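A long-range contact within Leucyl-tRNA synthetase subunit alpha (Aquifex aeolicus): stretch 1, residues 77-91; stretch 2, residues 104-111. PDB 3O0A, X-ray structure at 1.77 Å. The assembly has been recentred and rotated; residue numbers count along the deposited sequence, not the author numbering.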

# COMPACT_ATOMS: atom_id res chain seq x y z
N ASN A 77 -7.19 -1.36 -17.09
CA ASN A 77 -6.24 -0.45 -16.43
C ASN A 77 -4.80 -0.97 -16.41
O ASN A 77 -3.87 -0.19 -16.18
N ALA A 78 -4.63 -2.28 -16.57
CA ALA A 78 -3.30 -2.88 -16.45
C ALA A 78 -2.91 -3.64 -17.70
O ALA A 78 -3.76 -4.17 -18.42
N CYS A 79 -1.60 -3.70 -17.94
CA CYS A 79 -1.03 -4.55 -18.97
C CYS A 79 -0.54 -5.83 -18.30
O CYS A 79 0.47 -5.81 -17.59
N TYR A 80 -1.26 -6.94 -18.50
CA TYR A 80 -0.91 -8.18 -17.83
C TYR A 80 0.51 -8.68 -18.16
O TYR A 80 1.27 -9.08 -17.27
N SER A 81 0.89 -8.62 -19.44
CA SER A 81 2.23 -9.06 -19.83
C SER A 81 3.31 -8.23 -19.14
O SER A 81 4.38 -8.76 -18.82
N ASP A 82 3.04 -6.95 -18.93
CA ASP A 82 4.01 -6.06 -18.26
C ASP A 82 4.21 -6.57 -16.84
O ASP A 82 5.34 -6.60 -16.31
N VAL A 83 3.11 -6.97 -16.21
CA VAL A 83 3.18 -7.44 -14.83
C VAL A 83 3.94 -8.77 -14.78
O VAL A 83 4.84 -8.95 -13.97
N GLU A 84 3.59 -9.68 -15.68
CA GLU A 84 4.21 -11.00 -15.74
C GLU A 84 5.71 -10.91 -15.99
O GLU A 84 6.51 -11.59 -15.33
N ASN A 85 6.08 -10.06 -16.94
CA ASN A 85 7.50 -9.85 -17.26
C ASN A 85 8.26 -9.34 -16.04
O ASN A 85 9.39 -9.76 -15.78
N PHE A 86 7.64 -8.42 -15.31
CA PHE A 86 8.27 -7.91 -14.08
C PHE A 86 8.51 -9.00 -13.03
O PHE A 86 9.62 -9.13 -12.49
N VAL A 87 7.48 -9.79 -12.74
CA VAL A 87 7.59 -10.87 -11.76
C VAL A 87 8.70 -11.86 -12.15
O VAL A 87 9.51 -12.27 -11.32
N GLU A 88 8.74 -12.20 -13.44
CA GLU A 88 9.73 -13.15 -13.97
C GLU A 88 11.14 -12.59 -13.82
O GLU A 88 12.06 -13.32 -13.47
N LYS A 89 11.30 -11.30 -14.11
CA LYS A 89 12.60 -10.65 -13.98
C LYS A 89 13.02 -10.70 -12.52
O LYS A 89 14.17 -10.98 -12.20
N MET A 90 12.08 -10.42 -11.64
CA MET A 90 12.39 -10.37 -10.20
C MET A 90 12.82 -11.72 -9.60
O MET A 90 13.68 -11.74 -8.71
N LYS A 91 12.26 -12.83 -10.09
CA LYS A 91 12.72 -14.18 -9.68
C LYS A 91 14.23 -14.34 -9.82
O LYS A 91 14.86 -15.11 -9.09
N LYS A 104 14.84 2.06 -8.64
CA LYS A 104 13.63 1.33 -8.26
C LYS A 104 12.80 0.96 -9.48
O LYS A 104 12.72 1.74 -10.44
N GLU A 105 12.19 -0.22 -9.45
CA GLU A 105 11.39 -0.70 -10.58
C GLU A 105 10.07 -1.25 -10.07
O GLU A 105 10.04 -1.98 -9.08
N GLY A 106 8.99 -0.89 -10.75
CA GLY A 106 7.68 -1.45 -10.43
C GLY A 106 6.70 -1.40 -11.58
O GLY A 106 6.98 -0.87 -12.66
N VAL A 107 5.51 -1.94 -11.33
CA VAL A 107 4.47 -2.06 -12.34
C VAL A 107 3.11 -1.85 -11.69
O VAL A 107 2.91 -2.25 -10.54
N PHE A 108 2.21 -1.19 -12.41
CA PHE A 108 0.87 -0.91 -11.87
C PHE A 108 -0.00 -2.13 -12.13
O PHE A 108 -0.01 -2.65 -13.26
N LEU A 109 -0.72 -2.58 -11.11
CA LEU A 109 -1.59 -3.76 -11.23
C LEU A 109 -3.00 -3.46 -11.76
O LEU A 109 -3.77 -4.38 -12.04
N GLY A 110 -3.33 -2.18 -11.92
CA GLY A 110 -4.58 -1.79 -12.56
C GLY A 110 -5.80 -1.77 -11.64
O GLY A 110 -6.93 -1.65 -12.11
N VAL A 111 -5.57 -1.89 -10.34
CA VAL A 111 -6.67 -1.81 -9.38
C VAL A 111 -6.36 -0.75 -8.34
O VAL A 111 -5.20 -0.38 -8.15

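Helix 80-91 lies across strand 106-109 with their N-to-C directions 141° apart and their axes 8.3 Å apart at closest approach, so the start of the helix meets the end of the strand and its later turns reach back to Glu105. Together the two stretches bury 547 Å², and Glu105, Phe86 and Val107 cover the most surface.

Phe86 (chi1 t, chi2 73°) points toward the strand and is itself buried. Phe86 CD2 rests 3.6 Å from Val107 CG2, and Phe86 CE1 lies 3.6 Å from Glu105 O and 4.1 Å from Gly106 CA. All three approach the ring obliquely. The ring thus spans Glu105, Gly106 and Val107.

Val107 (chi1 m) points back toward the helix and touches Asp82, Val83 and Phe86. Besides the Phe86 contact, Val107 CG2 sits 4.2 Å from Val83 CG2, and Val107 CG1 is 3.9 Å from the carbonyl Asp82 O. Val83 (chi1 t) points sideways to the strand, yet its methyls reach further along it: Val83 CG1 and CG2 both pack against Leu109 CD2, at 3.7 and 3.9 Å, and Val83 CG2 also lies 3.8 Å from Phe108 O. Leu109 (chi1 m, chi2 t) starts away from the helix, but the end of its side chain comes nearer and makes this apolar contact.

Glu105 (chi1 t, chi2 t) extends toward the helix and supplies the charged end of the contact. Lys89, with all four chi angles t, stretches out to meet it, and Lys89 NZ donates to Glu105 OE1 at 2.8 Å in a salt bridge. Nonpolar groups flank the carboxylate: Met90 (chi1 m, chi2 m) has its CE 3.9 Å from Glu105 OE1, and Phe86 CD1 is 3.9 Å from Glu105 OE2.

At the other end, the loop before the helix packs on the corner at Gly110. Asn77 (chi1 m) points inward and donates from ND2 to Gly110 O at 3.0 Å; its own carbonyl, Asn77 O, lies 3.7 Å from Phe108 CE2. Ala78 CB fits 3.3 Å from Leu109 O and 3.6 Å from Gly110 CA. A CB on Gly110 would point toward this loop and fall 2.5 Å from Ala78 CB, a clash, and the backbone angles there call for glycine in their own right. One water bridges the stretches, accepting from Cys79 N at 2.9 Å and donating to Phe108 O at 2.7 Å. Cys79 (chi1 t) caps the helix, its SG accepting a weak bond from Asp82 N at 3.5 Å.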

# COMPACT_ATOMS: atom_id res chain seq x y z
CB ASN A 77 -6.63 -0.21 -14.96
CG ASN A 77 -7.96 0.50 -14.79
OD1 ASN A 77 -8.45 1.19 -15.69
ND2 ASN A 77 -8.53 0.37 -13.59
CB ALA A 78 -3.22 -3.82 -15.24
CB CYS A 79 0.15 -3.83 -19.63
SG CYS A 79 0.96 -4.89 -20.82
CB TYR A 80 -1.94 -9.28 -18.10
CG TYR A 80 -1.81 -10.42 -17.10
CD1 TYR A 80 -0.90 -11.46 -17.31
CD2 TYR A 80 -2.58 -10.44 -15.92
CE1 TYR A 80 -0.75 -12.49 -16.39
CE2 TYR A 80 -2.44 -11.48 -15.00
CZ TYR A 80 -1.53 -12.50 -15.24
OH TYR A 80 -1.39 -13.53 -14.34
CB SER A 81 2.41 -9.02 -21.35
OG SER A 81 1.93 -7.81 -21.88
CB ASP A 82 3.50 -4.62 -18.20
CG ASP A 82 3.80 -3.82 -19.44
OD1 ASP A 82 4.44 -4.34 -20.39
OD2 ASP A 82 3.37 -2.64 -19.48
CB VAL A 83 1.78 -7.56 -14.20
CG1 VAL A 83 1.86 -8.13 -12.77
CG2 VAL A 83 1.11 -6.19 -14.16
CB GLU A 84 3.57 -11.79 -16.88
CG GLU A 84 3.74 -13.28 -16.75
CD GLU A 84 2.79 -14.03 -17.67
OE1 GLU A 84 2.74 -13.68 -18.87
OE2 GLU A 84 2.09 -14.94 -17.18
CB ASN A 85 7.65 -8.86 -18.41
CG ASN A 85 7.16 -9.42 -19.73
OD1 ASN A 85 6.98 -10.64 -19.88
ND2 ASN A 85 6.90 -8.54 -20.68
CB PHE A 86 7.44 -6.76 -13.50
CG PHE A 86 7.91 -6.29 -12.17
CD1 PHE A 86 9.09 -5.54 -12.06
CD2 PHE A 86 7.18 -6.58 -11.01
CE1 PHE A 86 9.53 -5.09 -10.82
CE2 PHE A 86 7.62 -6.15 -9.76
CZ PHE A 86 8.79 -5.38 -9.67
CB VAL A 87 6.22 -11.56 -11.59
CG1 VAL A 87 6.34 -12.83 -10.75
CG2 VAL A 87 5.21 -10.58 -10.99
CB GLU A 88 9.41 -13.53 -15.42
CG GLU A 88 8.20 -14.48 -15.57
CD GLU A 88 8.34 -15.78 -14.77
OE1 GLU A 88 9.31 -16.54 -15.02
OE2 GLU A 88 7.49 -16.05 -13.91
CB LYS A 89 12.54 -9.20 -14.44
CG LYS A 89 13.89 -8.48 -14.49
CD LYS A 89 13.70 -7.03 -14.91
CE LYS A 89 14.94 -6.20 -14.69
NZ LYS A 89 14.79 -4.82 -15.24
CB MET A 90 11.22 -9.74 -9.44
CG MET A 90 11.03 -8.26 -9.74
SD MET A 90 12.42 -7.21 -9.28
CE MET A 90 13.05 -6.64 -10.85
CB LYS A 91 12.04 -15.29 -10.50
CG LYS A 91 10.56 -15.49 -10.24
CD LYS A 91 10.04 -16.70 -11.04
CE LYS A 91 8.53 -16.82 -10.92
NZ LYS A 91 8.01 -18.05 -11.59
CB LYS A 104 12.79 2.20 -7.34
CG LYS A 104 13.54 2.64 -6.11
CD LYS A 104 12.65 3.37 -5.16
CE LYS A 104 13.25 3.30 -3.78
NZ LYS A 104 12.87 2.01 -3.13
CB GLU A 105 12.11 -1.78 -11.40
CG GLU A 105 11.39 -2.08 -12.74
CD GLU A 105 12.02 -3.20 -13.57
OE1 GLU A 105 13.16 -3.62 -13.27
OE2 GLU A 105 11.37 -3.65 -14.55
CB VAL A 107 4.51 -3.44 -13.06
CG1 VAL A 107 5.76 -3.57 -13.93
CG2 VAL A 107 4.40 -4.60 -12.07
CB PHE A 108 0.31 0.34 -12.55
CG PHE A 108 -1.13 0.67 -12.21
CD1 PHE A 108 -1.61 0.61 -10.90
CD2 PHE A 108 -1.99 1.10 -13.22
CE1 PHE A 108 -2.94 0.93 -10.61
CE2 PHE A 108 -3.32 1.44 -12.96
CZ PHE A 108 -3.80 1.36 -11.64
CB LEU A 109 -1.66 -4.50 -9.88
CG LEU A 109 -0.31 -4.92 -9.28
CD1 LEU A 109 -0.56 -5.79 -8.01
CD2 LEU A 109 0.63 -5.64 -10.29
CB VAL A 111 -6.94 -3.17 -8.67
CG1 VAL A 111 -7.39 -4.23 -9.71
CG2 VAL A 111 -5.70 -3.67 -7.90
O HOH W 1 0.10 -2.37 -15.93